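Local coordinates for protein alpha-1,2-mannosidase (Bacteroides thetaiotaomicron, PDB 2WW2) that belongs to the calcium-dependent GH92 family of inverting mannosidases and probably hydrolyses alpha-1,2-linked mannose residues, at residues A[234-237]-A[241-244]; A[312-315]-A[320-323]. All coordinates share one frame; numbering follows the deposited sequence.

Overall arrangement
Contact 1 (234-237 with 241-244) is buried, whereas contact 2 (312-315 with 320-323) is only partly so, its second strand facing solvent. They share no element, yet their centres lie about 14 Å apart, Phe237 O packs against Tyr313 CB, and Glu303, which binds contact 1, sits on strand 299-304, the sheet neighbour of strand 310-313 in contact 2. In contact 1 a strand turns back into a helix without a single hydrogen bond between the two segments: small side chains bring the backbones close, while the serine hydroxyls and the glutamine NE2 find partners outside them. Contact 2 is instead a beta hairpin, paired by backbone hydrogen bonds and covered on one face by a tyrosine and a histidine.

Contact 1: A[234-237]-A[241-244]; sequences ASSF and EQAA
Ser236 OG presses against the aliphatic part of Gln242, 3.2 Å from its CG, while its hydrogen bonds run to Glu303 OE1 and the backbone N of Ile238. With OG anti to the backbone N (chi1 175°), the hydroxyl is turned to the methylenes of Gln242. The other carboxylate oxygen, Glu303 OE2, takes Phe237 N, so one group on strand 299-304 grips both side chain and backbone at the strand end.

Beside the hydroxyl, Ser236 CB comes to 3.3 Å from Ala243 N. The methyl of Ala243 lies alongside, its CB 3.7 Å from Ser236 CB and 4.0 Å from the carbonyl carbon of Ser235. This closeness explains the residue types: the two CA atoms of Ser236 and Ala243 are only 4.5 Å apart, and an alanine lets the helix come that near to the strand. Ala234, on the same side of the strand as Ser236, adds a light contact, its CB 4.1 Å from Ala243 O.

Gln242 sets out toward the strand but does not finish there. Its chain bends at chi2 (62°), leaving CB and CG against the serine and carrying the amide away. A glutamine suits this place because its methylenes can pack while its NE2 still finds two acceptors, Asn246 OD1 and Phe304 O.

Ser235 points away from the helix, its OG held by Gln66, Asn39 and Asn182. This is a strand-turn-helix junction: strand 229-236, the last of the antiparallel beta region assigned to the GH92 N-terminal family, runs between strands 130-136 and 182-188, and helix 240-250, the first to follow, folds back across it, Asn246 and Phe247 continuing the contact beside Ser236 and Ala234.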
loop_
_atom_site.group_PDB
_atom_site.type_symbol
_atom_site.label_atom_id
_atom_site.label_comp_id
_atom_site.label_asym_id
_atom_site.label_seq_id
_atom_site.Cartn_x
_atom_site.Cartn_y
_atom_site.Cartn_z
ATOM N N ALA A 234 24.199 -12.532 44.643
ATOM C CA ALA A 234 23.929 -13.747 43.885
ATOM C C ALA A 234 22.574 -14.274 44.317
ATOM O O ALA A 234 22.042 -13.872 45.358
ATOM C CB ALA A 234 25.015 -14.812 44.111
ATOM N N SER A 235 22.004 -15.154 43.506
ATOM C CA SER A 235 20.704 -15.727 43.825
ATOM C C SER A 235 20.678 -17.203 43.467
ATOM O O SER A 235 21.580 -17.719 42.781
ATOM C CB SER A 235 19.573 -14.982 43.087
ATOM O OG SER A 235 19.543 -15.343 41.706
ATOM N N SER A 236 19.633 -17.877 43.921
ATOM C CA SER A 236 19.448 -19.299 43.646
ATOM C C SER A 236 17.953 -19.574 43.520
ATOM O O SER A 236 17.143 -18.899 44.161
ATOM C CB SER A 236 20.023 -20.148 44.797
ATOM O OG SER A 236 19.754 -21.526 44.592
ATOM N N PHE A 237 17.588 -20.571 42.721
ATOM C CA PHE A 237 16.200 -21.034 42.692
ATOM C C PHE A 237 15.981 -22.212 43.637
ATOM O O PHE A 237 14.856 -22.667 43.812
ATOM C CB PHE A 237 15.784 -21.414 41.256
ATOM C CG PHE A 237 15.619 -20.230 40.358
ATOM C CD1 PHE A 237 14.462 -19.453 40.420
ATOM C CD2 PHE A 237 16.633 -19.860 39.484
ATOM C CE1 PHE A 237 14.303 -18.330 39.600
ATOM C CE2 PHE A 237 16.492 -18.745 38.677
ATOM C CZ PHE A 237 15.312 -17.977 38.740
ATOM N N GLU A 241 20.498 -21.241 51.271
ATOM C CA GLU A 241 21.808 -21.885 51.394
ATOM C C GLU A 241 22.527 -22.004 50.041
ATOM O O GLU A 241 23.728 -21.761 49.942
ATOM C CB GLU A 241 21.660 -23.270 52.047
ATOM C CG GLU A 241 21.192 -23.206 53.511
ATOM C CD GLU A 241 19.748 -22.680 53.683
ATOM O OE1 GLU A 241 18.880 -22.898 52.790
ATOM O OE2 GLU A 241 19.482 -22.054 54.742
ATOM N N GLN A 242 21.807 -22.380 48.993
ATOM C CA GLN A 242 22.441 -22.497 47.684
ATOM C C GLN A 242 22.796 -21.110 47.150
ATOM O O GLN A 242 23.789 -20.952 46.447
ATOM C CB GLN A 242 21.539 -23.235 46.689
ATOM C CG GLN A 242 22.174 -23.434 45.311
ATOM C CD GLN A 242 23.442 -24.291 45.345
ATOM O OE1 GLN A 242 23.473 -25.355 45.978
ATOM N NE2 GLN A 242 24.482 -23.844 44.640
ATOM N N ALA A 243 21.987 -20.108 47.472
ATOM C CA ALA A 243 22.326 -18.737 47.046
ATOM C C ALA A 243 23.664 -18.318 47.663
ATOM O O ALA A 243 24.472 -17.631 47.026
ATOM C CB ALA A 243 21.216 -17.750 47.420
ATOM N N ALA A 244 23.918 -18.756 48.895
ATOM C CA ALA A 244 25.169 -18.390 49.567
ATOM C C ALA A 244 26.350 -19.137 48.953
ATOM O O ALA A 244 27.440 -18.592 48.819
ATOM C CB ALA A 244 25.071 -18.647 51.070
#

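Contact 2: A[312-315]-A[320-323]; sequences YYSP and VHDG
Tyr312 and His321 form an antiparallel hydrogen-bonded pair, Tyr312 N giving to His321 O at 2.9 Å and His321 N to Tyr312 O at 2.8 Å. Tyr312 O also receives a CA-H contact from Val320, which pairs with Tyr313 without hydrogen bonds. Tyr312 CG stands between its backbone N and carbonyl carbon (chi1 62°), bringing the ring toward His321 and Gly323. His321 CB sits over the tyrosine face, 3.9 Å from its centroid, a CH-pi contact. The imidazole slides past, nearly parallel (16°) but barely overlapping. Ser314 is small enough to meet His321 CE1 through CB, at 3.5 Å, while its OG bonds Glu363 OE1 on helix 347-364. Gly323 O lies at the tyrosine's edge, 3.4 Å from CD2; the backbone there (phi 120°) calls for glycine. A tyrosine combines that flat face with a hydroxyl that bonds Glu363 OE2 and a water also donating to Asp322 O. Were Tyr312 an alanine, His321 CB would probably lose the face beneath it, Glu363 OE2 its phenol, and the water one of two partners. The pairing is that of a beta hairpin, strands 310-313 and 320-322 joined by loop 314-319, with 320-322 bordering a five-stranded antiparallel sheet.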
loop_
_atom_site.group_PDB
_atom_site.type_symbol
_atom_site.label_atom_id
_atom_site.label_comp_id
_atom_site.label_asym_id
_atom_site.label_seq_id
_atom_site.Cartn_x
_atom_site.Cartn_y
_atom_site.Cartn_z
ATOM N N TYR A 312 19.415 -28.729 39.958
ATOM C CA TYR A 312 18.485 -27.681 39.588
ATOM C C TYR A 312 17.166 -27.823 40.305
ATOM O O TYR A 312 16.707 -28.934 40.613
ATOM C CB TYR A 312 18.266 -27.638 38.060
ATOM C CG TYR A 312 17.665 -28.913 37.471
ATOM C CD1 TYR A 312 16.284 -29.052 37.340
ATOM C CD2 TYR A 312 18.475 -29.965 37.050
ATOM C CE1 TYR A 312 15.725 -30.218 36.811
ATOM C CE2 TYR A 312 17.921 -31.154 36.517
ATOM C CZ TYR A 312 16.542 -31.263 36.400
ATOM O OH TYR A 312 15.962 -32.408 35.879
ATOM N N TYR A 313 16.571 -26.671 40.583
ATOM C CA TYR A 313 15.167 -26.577 40.931
ATOM C C TYR A 313 14.379 -26.816 39.650
ATOM O O TYR A 313 14.584 -26.118 38.656
ATOM C CB TYR A 313 14.852 -25.165 41.442
ATOM C CG TYR A 313 13.357 -24.889 41.610
ATOM C CD1 TYR A 313 12.662 -25.385 42.707
ATOM C CD2 TYR A 313 12.660 -24.104 40.689
ATOM C CE1 TYR A 313 11.300 -25.116 42.888
ATOM C CE2 TYR A 313 11.292 -23.837 40.854
ATOM C CZ TYR A 313 10.621 -24.348 41.949
ATOM O OH TYR A 313 9.276 -24.076 42.126
ATOM N N SER A 314 13.477 -27.791 39.653
ATOM C CA SER A 314 12.682 -28.023 38.459
ATOM C C SER A 314 11.507 -27.059 38.373
ATOM O O SER A 314 10.657 -27.042 39.277
ATOM C CB SER A 314 12.129 -29.451 38.454
ATOM O OG SER A 314 11.230 -29.593 37.369
ATOM N N PRO A 315 11.426 -26.274 37.276
ATOM C CA PRO A 315 10.251 -25.423 37.173
ATOM C C PRO A 315 9.068 -26.218 36.646
ATOM O O PRO A 315 8.019 -25.626 36.397
ATOM C CB PRO A 315 10.671 -24.342 36.160
ATOM C CG PRO A 315 11.644 -25.053 35.250
ATOM C CD PRO A 315 12.346 -26.103 36.132
ATOM N N VAL A 320 14.074 -30.529 43.612
ATOM C CA VAL A 320 15.468 -30.340 43.208
ATOM C C VAL A 320 15.961 -31.660 42.618
ATOM O O VAL A 320 15.663 -32.733 43.161
ATOM C CB VAL A 320 16.350 -29.932 44.410
ATOM C CG1 VAL A 320 17.823 -29.757 43.992
ATOM C CG2 VAL A 320 15.808 -28.660 45.043
ATOM N N HIS A 321 16.681 -31.592 41.501
ATOM C CA HIS A 321 17.153 -32.797 40.821
ATOM C C HIS A 321 18.652 -32.701 40.564
ATOM O O HIS A 321 19.202 -31.615 40.524
ATOM C CB HIS A 321 16.477 -32.942 39.455
ATOM C CG HIS A 321 15.005 -33.199 39.512
ATOM N ND1 HIS A 321 14.080 -32.191 39.668
ATOM C CD2 HIS A 321 14.295 -34.342 39.369
ATOM C CE1 HIS A 321 12.860 -32.703 39.655
ATOM N NE2 HIS A 321 12.964 -34.009 39.476
ATOM N N ASP A 322 19.289 -33.842 40.334
ATOM C CA ASP A 322 20.660 -33.865 39.836
ATOM C C ASP A 322 20.631 -33.715 38.329
ATOM O O ASP A 322 19.783 -34.301 37.658
ATOM C CB ASP A 322 21.343 -35.206 40.180
ATOM C CG ASP A 322 21.499 -35.416 41.661
ATOM O OD1 ASP A 322 21.863 -34.464 42.368
ATOM O OD2 ASP A 322 21.262 -36.543 42.136
ATOM N N GLY A 323 21.555 -32.930 37.784
ATOM C CA GLY A 323 21.691 -32.864 36.351
ATOM C C GLY A 323 21.481 -31.457 35.811
ATOM O O GLY A 323 21.791 -30.480 36.490
HETATM O O HOH W 1 17.471 -34.740 36.254
#